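Local atomic coordinates of diol-dehydratase (Roseburia inulinivorans, PDB entry 5I2A), a protein that acts as a B12-independent glycyl radical diol dehydratase, removing water from 1,2-propanediol. Residues C438-V443 with G449-A454; A510-D515 with G687-G692; F673-L678 with H746-N751. All coordinates share one frame; numbering follows the deposited sequence.

Overall arrangement
Following the chain from its N terminus, contact 1 comes first and is local: 438-443 meets 449-454 across only five intervening residues, closing a short loop. Contact 2 then opens on helix 489-521 and spans 171 residues before strand 688-689 closes it. Before that happens, contact 3 has opened at the end of helix 661-678, and it closes in the loop 746-751, so contacts 2 and 3 cross while contact 1 stands in series before both. The three are joined side to side: N751 reaches H451 O through ND2 and A691 O through its backbone N, and Q690 bonds S750. Together they tie strand 440-442 to loop 449-454, helix 489-521 to strand 688-689, and helix 661-678 to loop 746-751.

Contact 1 (C438-V443 with G449-A454); sequences CVEPQV and GWHDAA. With EDO (1,2-ethanediol), chain C.
At its edge the imidazole of H451 meets Q442 NE2, which lies 15° out of the ring plane and donates to H451 NE2 at 3.0 Å. One face carries CA of G449, displaced toward the rim; a side chain on G449 would run into the imidazole, so glycine suits the place. E440 CB and P441 O approach the ring obliquely. The Q442 bond is bent (132° at the hydrogen), and the glutamine reaches it because CG is anti to the backbone N and the chain beyond is extended; T168 N holds its OE1. A water accepts from G449 N and, more weakly, from Q442 NE2. E440 runs past H451 in the opposite direction, its OE2 3.3 Å from H451 CB. A bend at chi2 (102°) turns the carboxylate back, and E440 OE1 accepts from C438 N at 2.9 Å and V439 N at 2.8 Å, which fixes its rotation. Ethanediol, probably from the crystallisation liquor, bridges the segments: EDO O1 donates to E440 OE2 at 2.6 Å and EDO O2 to D452 OD2 at 2.6 Å; lying against C438 SG of this glycyl radical family's Cys-Val-Glu-Pro loop, it probably marks where the diol substrate binds. Strand 440-442 pairs antiparallel with 434-436, H166 of strand 165-167 packs against E440, H451 and D452, and W450 and A453 bond through their backbones to G552 in strand 548-556.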
ATOM      1  N   CYS A 438       2.193 -12.978  28.112  1.00 10.72           N
ATOM      2  CA  CYS A 438       1.735 -13.932  29.120  1.00 10.49           C
ATOM      3  C   CYS A 438       2.477 -15.278  29.041  1.00 14.07           C
ATOM      4  O   CYS A 438       3.180 -15.645  29.972  1.00 11.77           O
ATOM      5  CB  CYS A 438       0.229 -14.165  28.989  1.00 10.81           C
ATOM      6  SG  CYS A 438      -0.796 -12.735  29.491  1.00 14.31           S
ATOM      7  N   VAL A 439       2.314 -16.011  27.937  1.00 11.90           N
ATOM      8  CA  VAL A 439       2.875 -17.359  27.827  1.00 11.05           C
ATOM      9  C   VAL A 439       3.364 -17.705  26.411  1.00 12.75           C
ATOM     10  O   VAL A 439       3.566 -18.877  26.089  1.00 11.38           O
ATOM     11  CB  VAL A 439       1.853 -18.431  28.240  1.00 11.79           C
ATOM     12  CG1 VAL A 439       1.448 -18.298  29.709  1.00 11.43           C
ATOM     13  CG2 VAL A 439       0.645 -18.389  27.338  1.00 11.43           C
ATOM     14  N   GLU A 440       3.575 -16.689  25.578  1.00 11.54           N
ATOM     15  CA  GLU A 440       3.795 -16.919  24.152  1.00 10.96           C
ATOM     16  C   GLU A 440       5.286 -16.977  23.787  1.00 11.89           C
ATOM     17  O   GLU A 440       5.986 -15.987  23.867  1.00 13.48           O
ATOM     18  CB  GLU A 440       3.081 -15.831  23.329  1.00  9.41           C
ATOM     19  CG  GLU A 440       1.625 -15.601  23.737  1.00 10.07           C
ATOM     20  CD  GLU A 440       1.441 -14.358  24.601  1.00 12.83           C
ATOM     21  OE1 GLU A 440       1.209 -14.492  25.820  1.00 12.44           O
ATOM     22  OE2 GLU A 440       1.499 -13.250  24.050  1.00 11.85           O
ATOM     23  N   PRO A 441       5.774 -18.151  23.384  1.00 10.85           N
ATOM     24  CA  PRO A 441       7.214 -18.271  23.120  1.00 11.39           C
ATOM     25  C   PRO A 441       7.630 -17.731  21.754  1.00 15.35           C
ATOM     26  O   PRO A 441       6.855 -17.774  20.802  1.00 14.00           O
ATOM     27  CB  PRO A 441       7.457 -19.783  23.213  1.00 13.17           C
ATOM     28  CG  PRO A 441       6.164 -20.402  22.881  1.00 15.67           C
ATOM     29  CD  PRO A 441       5.073 -19.440  23.285  1.00 11.86           C
ATOM     30  N   GLN A 442       8.849 -17.226  21.650  1.00 11.44           N
ATOM     31  CA  GLN A 442       9.282 -16.666  20.389  1.00 14.63           C
ATOM     32  C   GLN A 442      10.808 -16.718  20.301  1.00 14.49           C
ATOM     33  O   GLN A 442      11.503 -16.694  21.325  1.00 12.80           O
ATOM     34  CB  GLN A 442       8.799 -15.229  20.280  1.00 16.05           C
ATOM     35  CG  GLN A 442       9.573 -14.350  19.412  1.00 22.82           C
ATOM     36  CD  GLN A 442       9.217 -12.887  19.519  1.00 13.83           C
ATOM     37  OE1 GLN A 442       9.979 -12.065  20.040  1.00 17.86           O
ATOM     38  NE2 GLN A 442       8.002 -12.578  19.111  1.00 11.31           N
ATOM     39  N   VAL A 443      11.327 -16.813  19.085  1.00 13.74           N
ATOM     40  CA  VAL A 443      12.746 -16.560  18.813  1.00 12.07           C
ATOM     41  C   VAL A 443      12.949 -15.056  18.811  1.00 16.72           C
ATOM     42  O   VAL A 443      12.400 -14.361  17.969  1.00 17.91           O
ATOM     43  CB  VAL A 443      13.181 -17.164  17.460  1.00 15.93           C
ATOM     44  CG1 VAL A 443      14.624 -16.762  17.124  1.00 14.14           C
ATOM     45  CG2 VAL A 443      13.007 -18.686  17.485  1.00 12.46           C
ATOM     46  N   GLY A 449       5.097 -11.838  15.755  1.00 10.10           N
ATOM     47  CA  GLY A 449       4.324 -13.006  16.123  1.00 10.82           C
ATOM     48  C   GLY A 449       2.848 -12.794  16.369  1.00 12.57           C
ATOM     49  O   GLY A 449       2.098 -13.767  16.409  1.00 12.08           O
ATOM     50  N   TRP A 450       2.436 -11.535  16.521  1.00 13.06           N
ATOM     51  CA  TRP A 450       1.019 -11.212  16.755  1.00 13.44           C
ATOM     52  C   TRP A 450       0.474 -12.100  17.870  1.00 11.76           C
ATOM     53  O   TRP A 450      -0.584 -12.709  17.739  1.00 12.62           O
ATOM     54  CB  TRP A 450       0.207 -11.372  15.450  1.00 11.89           C
ATOM     55  CG  TRP A 450       0.131 -10.082  14.654  1.00 11.62           C
ATOM     56  CD1 TRP A 450       1.173  -9.283  14.291  1.00 11.53           C
ATOM     57  CD2 TRP A 450      -1.052  -9.455  14.135  1.00 13.49           C
ATOM     58  NE1 TRP A 450       0.721  -8.201  13.597  1.00  9.96           N
ATOM     59  CE2 TRP A 450      -0.644  -8.276  13.487  1.00  9.98           C
ATOM     60  CE3 TRP A 450      -2.413  -9.779  14.158  1.00 11.85           C
ATOM     61  CZ2 TRP A 450      -1.547  -7.412  12.857  1.00 11.49           C
ATOM     62  CZ3 TRP A 450      -3.319  -8.917  13.537  1.00 10.48           C
ATOM     63  CH2 TRP A 450      -2.882  -7.743  12.909  1.00 11.06           C
ATOM     64  N   HIS A 451       1.228 -12.181  18.968  1.00 11.74           N
ATOM     65  CA  HIS A 451       1.016 -13.244  19.942  1.00 10.25           C
ATOM     66  C   HIS A 451      -0.271 -13.132  20.772  1.00 11.91           C
ATOM     67  O   HIS A 451      -0.612 -14.062  21.491  1.00 11.97           O
ATOM     68  CB  HIS A 451       2.227 -13.342  20.876  1.00 11.54           C
ATOM     69  CG  HIS A 451       3.474 -13.814  20.187  1.00 12.56           C
ATOM     70  ND1 HIS A 451       3.663 -15.122  19.822  1.00  9.98           N
ATOM     71  CD2 HIS A 451       4.572 -13.138  19.773  1.00  8.09           C
ATOM     72  CE1 HIS A 451       4.845 -15.246  19.236  1.00 12.04           C
ATOM     73  NE2 HIS A 451       5.416 -14.057  19.201  1.00 13.59           N
ATOM     74  N   ASP A 452      -0.991 -12.017  20.676  1.00 11.86           N
ATOM     75  CA  ASP A 452      -2.321 -11.974  21.284  1.00 11.11           C
ATOM     76  C   ASP A 452      -3.333 -11.294  20.353  1.00 12.33           C
ATOM     77  O   ASP A 452      -3.847 -10.217  20.648  1.00 12.60           O
ATOM     78  CB  ASP A 452      -2.281 -11.271  22.634  1.00  9.14           C
ATOM     79  CG  ASP A 452      -3.550 -11.516  23.456  1.00 14.64           C
ATOM     80  OD1 ASP A 452      -4.409 -12.323  23.034  1.00 12.09           O
ATOM     81  OD2 ASP A 452      -3.680 -10.906  24.528  1.00 11.64           O
ATOM     82  N   ALA A 453      -3.618 -11.961  19.240  1.00 10.75           N
ATOM     83  CA  ALA A 453      -4.357 -11.360  18.130  1.00 14.09           C
ATOM     84  C   ALA A 453      -5.864 -11.300  18.353  1.00 12.86           C
ATOM     85  O   ALA A 453      -6.535 -10.468  17.749  1.00 15.08           O
ATOM     86  CB  ALA A 453      -4.055 -12.120  16.828  1.00 10.79           C
ATOM     87  N   ALA A 454      -6.385 -12.187  19.199  1.00 11.77           N
ATOM     88  CA  ALA A 454      -7.824 -12.250  19.475  1.00 13.92           C
ATOM     89  C   ALA A 454      -8.129 -13.184  20.626  1.00 14.00           C
ATOM     90  O   ALA A 454      -7.320 -14.045  20.998  1.00 13.07           O
ATOM     91  CB  ALA A 454      -8.633 -12.702  18.214  1.00 10.17           C
TER
HETATM   92  C1  EDO C 901      -0.492 -11.354  26.197  1.00 11.44           C
HETATM   93  O1  EDO C 901       0.696 -11.157  25.435  1.00 14.88           O
HETATM   94  C2  EDO C 901      -1.120  -9.976  26.436  1.00 13.72           C
HETATM   95  O2  EDO C 901      -1.632  -9.399  25.218  1.00 13.40           O
HETATM   96  O   HOH W   1       6.976 -10.643  17.554  1.00 11.41           O

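Contact 2 (A510-D515 with G687-G692); sequences ADNAID and GMYQAG
Y689 and N512 reach each other through matching first torsions: in both, CG lies beside the backbone N and anti to the carbonyl carbon, at chi1 -82° in the tyrosine and -75° in the asparagine. The first sends the phenol from strand 688-689 toward helix 489-521; the second swings the amide along the helix surface to meet it. Y689 OH donates to N512 OD1 at 2.7 Å, with the acceptor at the ring's edge. Seen from the amide, the donor stands well above the carbonyl plane, 62° out of it, and the two flat groups are steeply inclined to one another. D511, one residue earlier on the helix, brings its CB to 3.2 Å from Y689 OH, so the hydroxyl sits against both residues. Tyrosine suits the place because its ring spans the gap and ends in a donor, while asparagine can accept with OD1 and give ND2 to K682 O. Were the asparagine replaced by an alanine, the buried phenol hydroxyl would probably lose its acceptor, and K682 O this donor. D511 OD2, also buried here, finds no partner in the model. Strand 688-689 runs parallel to strand 548-556, whose T551 and P553 touch Y689, and L678 of helix 661-678 packs on the same residue. On the helix side, N512 also packs against G196 of the second subunit.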
ATOM      1  N   ALA A 510     -11.012 -11.430  10.546  1.00 11.29           N
ATOM      2  CA  ALA A 510     -10.908 -10.209  11.349  1.00 10.54           C
ATOM      3  C   ALA A 510      -9.439  -9.810  11.588  1.00 11.24           C
ATOM      4  O   ALA A 510      -9.055  -8.657  11.391  1.00 10.56           O
ATOM      5  CB  ALA A 510     -11.644 -10.383  12.686  1.00  9.36           C
ATOM      6  N   ASP A 511      -8.625 -10.766  12.007  1.00 10.83           N
ATOM      7  CA  ASP A 511      -7.218 -10.477  12.271  1.00 12.49           C
ATOM      8  C   ASP A 511      -6.470 -10.098  10.989  1.00 10.57           C
ATOM      9  O   ASP A 511      -5.668  -9.172  10.994  1.00 13.03           O
ATOM     10  CB  ASP A 511      -6.533 -11.673  12.944  1.00  8.57           C
ATOM     11  CG  ASP A 511      -6.750 -11.700  14.434  1.00 11.88           C
ATOM     12  OD1 ASP A 511      -6.841 -10.610  15.049  1.00 13.51           O
ATOM     13  OD2 ASP A 511      -6.810 -12.805  14.992  1.00 11.95           O
ATOM     14  N   ASN A 512      -6.737 -10.813   9.900  1.00 11.52           N
ATOM     15  CA  ASN A 512      -6.090 -10.501   8.628  1.00 11.40           C
ATOM     16  C   ASN A 512      -6.485  -9.095   8.154  1.00 11.91           C
ATOM     17  O   ASN A 512      -5.664  -8.364   7.621  1.00 12.08           O
ATOM     18  CB  ASN A 512      -6.429 -11.556   7.557  1.00 10.04           C
ATOM     19  CG  ASN A 512      -5.674 -12.876   7.776  1.00 14.25           C
ATOM     20  OD1 ASN A 512      -4.801 -12.967   8.639  1.00 11.77           O
ATOM     21  ND2 ASN A 512      -5.990 -13.883   6.972  1.00  9.17           N
ATOM     22  N   ALA A 513      -7.740  -8.719   8.368  1.00 11.63           N
ATOM     23  CA  ALA A 513      -8.185  -7.360   8.047  1.00 11.13           C
ATOM     24  C   ALA A 513      -7.411  -6.306   8.851  1.00 12.72           C
ATOM     25  O   ALA A 513      -6.963  -5.303   8.308  1.00 10.51           O
ATOM     26  CB  ALA A 513      -9.693  -7.217   8.294  1.00  9.92           C
ATOM     27  N   ILE A 514      -7.254  -6.545  10.148  1.00 12.57           N
ATOM     28  CA  ILE A 514      -6.506  -5.626  11.001  1.00 12.09           C
ATOM     29  C   ILE A 514      -5.017  -5.609  10.598  1.00 11.33           C
ATOM     30  O   ILE A 514      -4.373  -4.574  10.641  1.00 10.96           O
ATOM     31  CB  ILE A 514      -6.692  -6.008  12.484  1.00 11.40           C
ATOM     32  CG1 ILE A 514      -8.167  -5.836  12.865  1.00  9.67           C
ATOM     33  CG2 ILE A 514      -5.790  -5.166  13.411  1.00 11.62           C
ATOM     34  CD1 ILE A 514      -8.573  -6.520  14.182  1.00  8.59           C
ATOM     35  N   ASP A 515      -4.511  -6.760  10.171  1.00 11.57           N
ATOM     36  CA  ASP A 515      -3.140  -6.916   9.677  1.00 11.31           C
ATOM     37  C   ASP A 515      -2.883  -5.987   8.488  1.00 13.50           C
ATOM     38  O   ASP A 515      -1.899  -5.249   8.473  1.00 14.86           O
ATOM     39  CB  ASP A 515      -2.899  -8.389   9.290  1.00 12.64           C
ATOM     40  CG  ASP A 515      -1.453  -8.858   9.532  1.00 14.65           C
ATOM     41  OD1 ASP A 515      -0.502  -8.049   9.463  1.00 13.65           O
ATOM     42  OD2 ASP A 515      -1.277 -10.072   9.769  1.00 17.06           O
ATOM     43  N   GLY A 687       3.130 -15.584   6.983  1.00 15.19           N
ATOM     44  CA  GLY A 687       3.294 -16.596   8.007  1.00 14.21           C
ATOM     45  C   GLY A 687       2.011 -17.355   8.327  1.00 15.14           C
ATOM     46  O   GLY A 687       0.993 -17.199   7.652  1.00 14.56           O
ATOM     47  N   MET A 688       2.077 -18.185   9.358  1.00 14.45           N
ATOM     48  CA  MET A 688       0.989 -19.078   9.721  1.00 15.55           C
ATOM     49  C   MET A 688       0.323 -18.641  11.018  1.00 16.59           C
ATOM     50  O   MET A 688       0.952 -18.037  11.893  1.00 14.60           O
ATOM     51  CB  MET A 688       1.491 -20.514   9.885  1.00 18.02           C
ATOM     52  CG  MET A 688       2.239 -21.089   8.664  1.00 22.97           C
ATOM     53  SD  MET A 688       1.225 -21.161   7.156  1.00 27.34           S
ATOM     54  CE  MET A 688      -0.120 -22.247   7.674  1.00 19.81           C
ATOM     55  N   TYR A 689      -0.945 -18.984  11.144  1.00 11.71           N
ATOM     56  CA  TYR A 689      -1.611 -18.929  12.423  1.00 10.93           C
ATOM     57  C   TYR A 689      -1.111 -20.065  13.323  1.00 12.85           C
ATOM     58  O   TYR A 689      -0.693 -21.119  12.844  1.00 14.20           O
ATOM     59  CB  TYR A 689      -3.125 -19.025  12.237  1.00 11.16           C
ATOM     60  CG  TYR A 689      -3.762 -17.706  11.886  1.00 12.19           C
ATOM     61  CD1 TYR A 689      -3.537 -17.101  10.648  1.00 12.49           C
ATOM     62  CD2 TYR A 689      -4.583 -17.062  12.793  1.00 10.85           C
ATOM     63  CE1 TYR A 689      -4.108 -15.877  10.340  1.00 12.02           C
ATOM     64  CE2 TYR A 689      -5.173 -15.857  12.486  1.00 11.13           C
ATOM     65  CZ  TYR A 689      -4.927 -15.259  11.273  1.00 11.02           C
ATOM     66  OH  TYR A 689      -5.516 -14.049  10.996  1.00  8.64           O
ATOM     67  N   GLN A 690      -1.151 -19.827  14.623  1.00 12.75           N
ATOM     68  CA  GLN A 690      -0.898 -20.861  15.611  1.00 12.21           C
ATOM     69  C   GLN A 690      -1.733 -20.538  16.851  1.00 12.20           C
ATOM     70  O   GLN A 690      -1.679 -19.419  17.370  1.00 14.20           O
ATOM     71  CB  GLN A 690       0.597 -20.965  15.954  1.00 11.57           C
ATOM     72  CG  GLN A 690       1.340 -19.644  16.048  1.00 11.36           C
ATOM     73  CD  GLN A 690       2.766 -19.794  16.592  1.00 13.83           C
ATOM     74  OE1 GLN A 690       3.345 -20.883  16.571  1.00 16.27           O
ATOM     75  NE2 GLN A 690       3.310 -18.704  17.129  1.00 10.77           N
ATOM     76  N   ALA A 691      -2.531 -21.500  17.293  1.00 11.54           N
ATOM     77  CA  ALA A 691      -3.369 -21.329  18.478  1.00 11.73           C
ATOM     78  C   ALA A 691      -2.571 -21.094  19.759  1.00 13.22           C
ATOM     79  O   ALA A 691      -1.503 -21.681  19.963  1.00 14.21           O
ATOM     80  CB  ALA A 691      -4.270 -22.557  18.666  1.00 10.98           C
ATOM     81  N   GLY A 692      -3.099 -20.228  20.617  1.00 12.96           N
ATOM     82  CA  GLY A 692      -2.738 -20.216  22.023  1.00 11.43           C
ATOM     83  C   GLY A 692      -3.960 -20.566  22.859  1.00 14.40           C
ATOM     84  O   GLY A 692      -5.093 -20.531  22.364  1.00 13.09           O
TER

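Contact 3 (F673-L678 with H746-N751); sequences FYTRPL and HAIASN
The last turns of helix 661-678 rest here on an inverse gamma turn centred on A749, with T675 and R676 meeting I748 and A749. The helix segment belongs to the pyruvate formate lyase-like region of the chain and the turn to the glycine radical region, so the contact joins the two. I748 does most of the touching. Its CG2 lies 3.5 Å from T675 OG1 and also packs on the threonine CB, while its other branch leaves anti to the backbone N (chi1 -166°) and continues extended, carrying CD1 to 3.7 Å from R676 CG. There the two side chains cross at about a right angle, and it is the aliphatic base of the arginine that takes the contact. T675 divides its labour: with chi1 59°, OG1 sits between the backbone N and the carbonyl carbon and bonds back to A671 O one turn earlier, whereas CG2 faces A749 CB at 4.1 Å. Threonine fits because it offers a methyl to the loop while its hydroxyl is satisfied within the helix; a beta-branched isoleucine fits because its two arms reach neighbouring residues. Alanine at the turn centre is small enough to let the backbones come close. A water between the segments donates to T675 O at 2.8 Å and to I748 O at 3.0 Å; R423 NH2 also donates to I748 O, as does S750 N, weakly. Directly, then, the segments meet by van der Waals packing, mostly of aliphatic groups, with the T675 hydroxyl oxygen against a methyl. Their polar tie is indirect, a solvent molecule with two donated bonds linking two backbone carbonyls that could not bond to each other.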
ATOM      1  N   PHE A 673     -10.340 -29.273  18.016  1.00 15.22           N
ATOM      2  CA  PHE A 673     -11.310 -28.566  17.164  1.00 17.51           C
ATOM      3  C   PHE A 673     -10.946 -27.083  17.018  1.00 18.55           C
ATOM      4  O   PHE A 673     -11.443 -26.386  16.119  1.00 15.79           O
ATOM      5  CB  PHE A 673     -12.740 -28.696  17.723  1.00 17.00           C
ATOM      6  CG  PHE A 673     -13.359 -30.051  17.513  1.00 17.46           C
ATOM      7  CD1 PHE A 673     -12.688 -31.034  16.805  1.00 17.30           C
ATOM      8  CD2 PHE A 673     -14.619 -30.330  18.007  1.00 17.81           C
ATOM      9  CE1 PHE A 673     -13.263 -32.290  16.594  1.00 21.81           C
ATOM     10  CE2 PHE A 673     -15.203 -31.576  17.801  1.00 19.22           C
ATOM     11  CZ  PHE A 673     -14.518 -32.556  17.097  1.00 20.54           C
ATOM     12  N   TYR A 674     -10.095 -26.601  17.922  1.00 14.06           N
ATOM     13  CA  TYR A 674      -9.616 -25.225  17.861  1.00 14.36           C
ATOM     14  C   TYR A 674      -8.189 -25.162  17.316  1.00 14.83           C
ATOM     15  O   TYR A 674      -7.904 -24.377  16.421  1.00 12.91           O
ATOM     16  CB  TYR A 674      -9.678 -24.563  19.242  1.00 12.23           C
ATOM     17  CG  TYR A 674      -9.224 -23.116  19.253  1.00 14.98           C
ATOM     18  CD1 TYR A 674     -10.041 -22.109  18.757  1.00 11.77           C
ATOM     19  CD2 TYR A 674      -7.983 -22.755  19.768  1.00 11.86           C
ATOM     20  CE1 TYR A 674      -9.629 -20.784  18.770  1.00 12.14           C
ATOM     21  CE2 TYR A 674      -7.568 -21.426  19.793  1.00 11.53           C
ATOM     22  CZ  TYR A 674      -8.393 -20.451  19.294  1.00 10.84           C
ATOM     23  OH  TYR A 674      -7.984 -19.141  19.301  1.00 11.70           O
ATOM     24  N   THR A 675      -7.303 -26.009  17.837  1.00 15.88           N
ATOM     25  CA  THR A 675      -5.879 -25.895  17.519  1.00 15.00           C
ATOM     26  C   THR A 675      -5.492 -26.456  16.149  1.00 16.65           C
ATOM     27  O   THR A 675      -4.567 -25.964  15.534  1.00 14.07           O
ATOM     28  CB  THR A 675      -5.008 -26.585  18.589  1.00 14.79           C
ATOM     29  OG1 THR A 675      -5.362 -27.968  18.683  1.00 15.09           O
ATOM     30  CG2 THR A 675      -5.203 -25.907  19.960  1.00 13.07           C
ATOM     31  N   ARG A 676      -6.180 -27.484  15.670  1.00 15.24           N
ATOM     32  CA  ARG A 676      -5.807 -28.067  14.392  1.00 14.67           C
ATOM     33  C   ARG A 676      -6.229 -27.210  13.200  1.00 17.49           C
ATOM     34  O   ARG A 676      -5.422 -26.998  12.302  1.00 16.88           O
ATOM     35  CB  ARG A 676      -6.360 -29.477  14.248  1.00 17.03           C
ATOM     36  CG  ARG A 676      -5.254 -30.489  14.105  1.00 28.89           C
ATOM     37  CD  ARG A 676      -5.766 -31.897  14.077  1.00 31.44           C
ATOM     38  NE  ARG A 676      -4.836 -32.777  14.768  1.00 34.28           N
ATOM     39  CZ  ARG A 676      -5.211 -33.831  15.478  1.00 30.57           C
ATOM     40  NH1 ARG A 676      -6.498 -34.135  15.581  1.00 34.63           N
ATOM     41  NH2 ARG A 676      -4.296 -34.585  16.070  1.00 44.28           N
ATOM     42  N   PRO A 677      -7.477 -26.719  13.182  1.00 15.80           N
ATOM     43  CA  PRO A 677      -7.801 -25.844  12.052  1.00 17.22           C
ATOM     44  C   PRO A 677      -6.905 -24.605  11.995  1.00 15.08           C
ATOM     45  O   PRO A 677      -6.475 -24.204  10.909  1.00 14.55           O
ATOM     46  CB  PRO A 677      -9.259 -25.453  12.317  1.00 18.57           C
ATOM     47  CG  PRO A 677      -9.809 -26.588  13.105  1.00 20.43           C
ATOM     48  CD  PRO A 677      -8.667 -27.002  14.009  1.00 16.82           C
ATOM     49  N   LEU A 678      -6.600 -24.024  13.150  1.00 13.74           N
ATOM     50  CA  LEU A 678      -5.858 -22.770  13.151  1.00 15.00           C
ATOM     51  C   LEU A 678      -4.494 -22.880  12.467  1.00 15.28           C
ATOM     52  O   LEU A 678      -4.107 -21.959  11.754  1.00 13.67           O
ATOM     53  CB  LEU A 678      -5.687 -22.245  14.573  1.00 10.53           C
ATOM     54  CG  LEU A 678      -6.816 -21.287  14.958  1.00 15.31           C
ATOM     55  CD1 LEU A 678      -6.759 -21.041  16.447  1.00 12.23           C
ATOM     56  CD2 LEU A 678      -6.735 -19.959  14.171  1.00  9.29           C
ATOM     57  N   HIS A 746      -0.366 -29.820  23.942  1.00 16.21           N
ATOM     58  CA  HIS A 746       0.083 -28.451  24.172  1.00 16.73           C
ATOM     59  C   HIS A 746       0.956 -27.917  23.057  1.00 16.45           C
ATOM     60  O   HIS A 746       0.900 -26.724  22.745  1.00 14.79           O
ATOM     61  CB  HIS A 746       0.848 -28.353  25.489  1.00 14.86           C
ATOM     62  CG  HIS A 746       0.000 -28.594  26.695  1.00 16.35           C
ATOM     63  ND1 HIS A 746      -0.399 -27.580  27.536  1.00 13.88           N
ATOM     64  CD2 HIS A 746      -0.537 -29.735  27.193  1.00 16.55           C
ATOM     65  CE1 HIS A 746      -1.144 -28.084  28.502  1.00 14.11           C
ATOM     66  NE2 HIS A 746      -1.244 -29.388  28.317  1.00 16.38           N
ATOM     67  N   ALA A 747       1.773 -28.796  22.480  1.00 11.85           N
ATOM     68  CA  ALA A 747       2.769 -28.399  21.491  1.00 15.52           C
ATOM     69  C   ALA A 747       2.131 -27.834  20.222  1.00 13.33           C
ATOM     70  O   ALA A 747       2.667 -26.915  19.630  1.00 15.60           O
ATOM     71  CB  ALA A 747       3.674 -29.579  21.140  1.00 17.09           C
ATOM     72  N   ILE A 748       0.982 -28.368  19.822  1.00 12.12           N
ATOM     73  CA  ILE A 748       0.297 -27.838  18.647  1.00 13.75           C
ATOM     74  C   ILE A 748      -0.219 -26.415  18.912  1.00 15.57           C
ATOM     75  O   ILE A 748      -0.304 -25.614  17.990  1.00 12.28           O
ATOM     76  CB  ILE A 748      -0.850 -28.765  18.177  1.00 15.61           C
ATOM     77  CG1 ILE A 748      -1.320 -28.381  16.773  1.00 14.15           C
ATOM     78  CG2 ILE A 748      -2.029 -28.812  19.160  1.00 12.02           C
ATOM     79  CD1 ILE A 748      -2.372 -29.372  16.214  1.00 13.11           C
ATOM     80  N   ALA A 749      -0.513 -26.099  20.173  1.00 12.23           N
ATOM     81  CA  ALA A 749      -0.856 -24.728  20.557  1.00 14.56           C
ATOM     82  C   ALA A 749       0.416 -23.930  20.814  1.00 14.86           C
ATOM     83  O   ALA A 749       0.695 -23.520  21.945  1.00 13.51           O
ATOM     84  CB  ALA A 749      -1.742 -24.715  21.791  1.00 13.09           C
ATOM     85  N   SER A 750       1.167 -23.682  19.750  1.00 14.52           N
ATOM     86  CA  SER A 750       2.528 -23.204  19.886  1.00 12.61           C
ATOM     87  C   SER A 750       2.585 -21.698  20.124  1.00 13.53           C
ATOM     88  O   SER A 750       3.665 -21.142  20.270  1.00 12.91           O
ATOM     89  CB  SER A 750       3.346 -23.601  18.654  1.00 13.07           C
ATOM     90  OG  SER A 750       2.663 -23.289  17.462  1.00 15.34           O
ATOM     91  N   ASN A 751       1.428 -21.040  20.184  1.00 12.19           N
ATOM     92  CA  ASN A 751       1.380 -19.680  20.701  1.00 13.89           C
ATOM     93  C   ASN A 751       1.356 -19.670  22.229  1.00 13.68           C
ATOM     94  O   ASN A 751       1.345 -18.603  22.832  1.00 12.66           O
ATOM     95  CB  ASN A 751       0.168 -18.900  20.159  1.00 12.05           C
ATOM     96  CG  ASN A 751       0.322 -17.394  20.352  1.00 13.87           C
ATOM     97  OD1 ASN A 751       1.385 -16.828  20.083  1.00 12.24           O
ATOM     98  ND2 ASN A 751      -0.728 -16.746  20.863  1.00 12.14           N
TER
HETATM   99  O   HOH W   2      -2.428 -24.303  16.365  1.00 14.47           O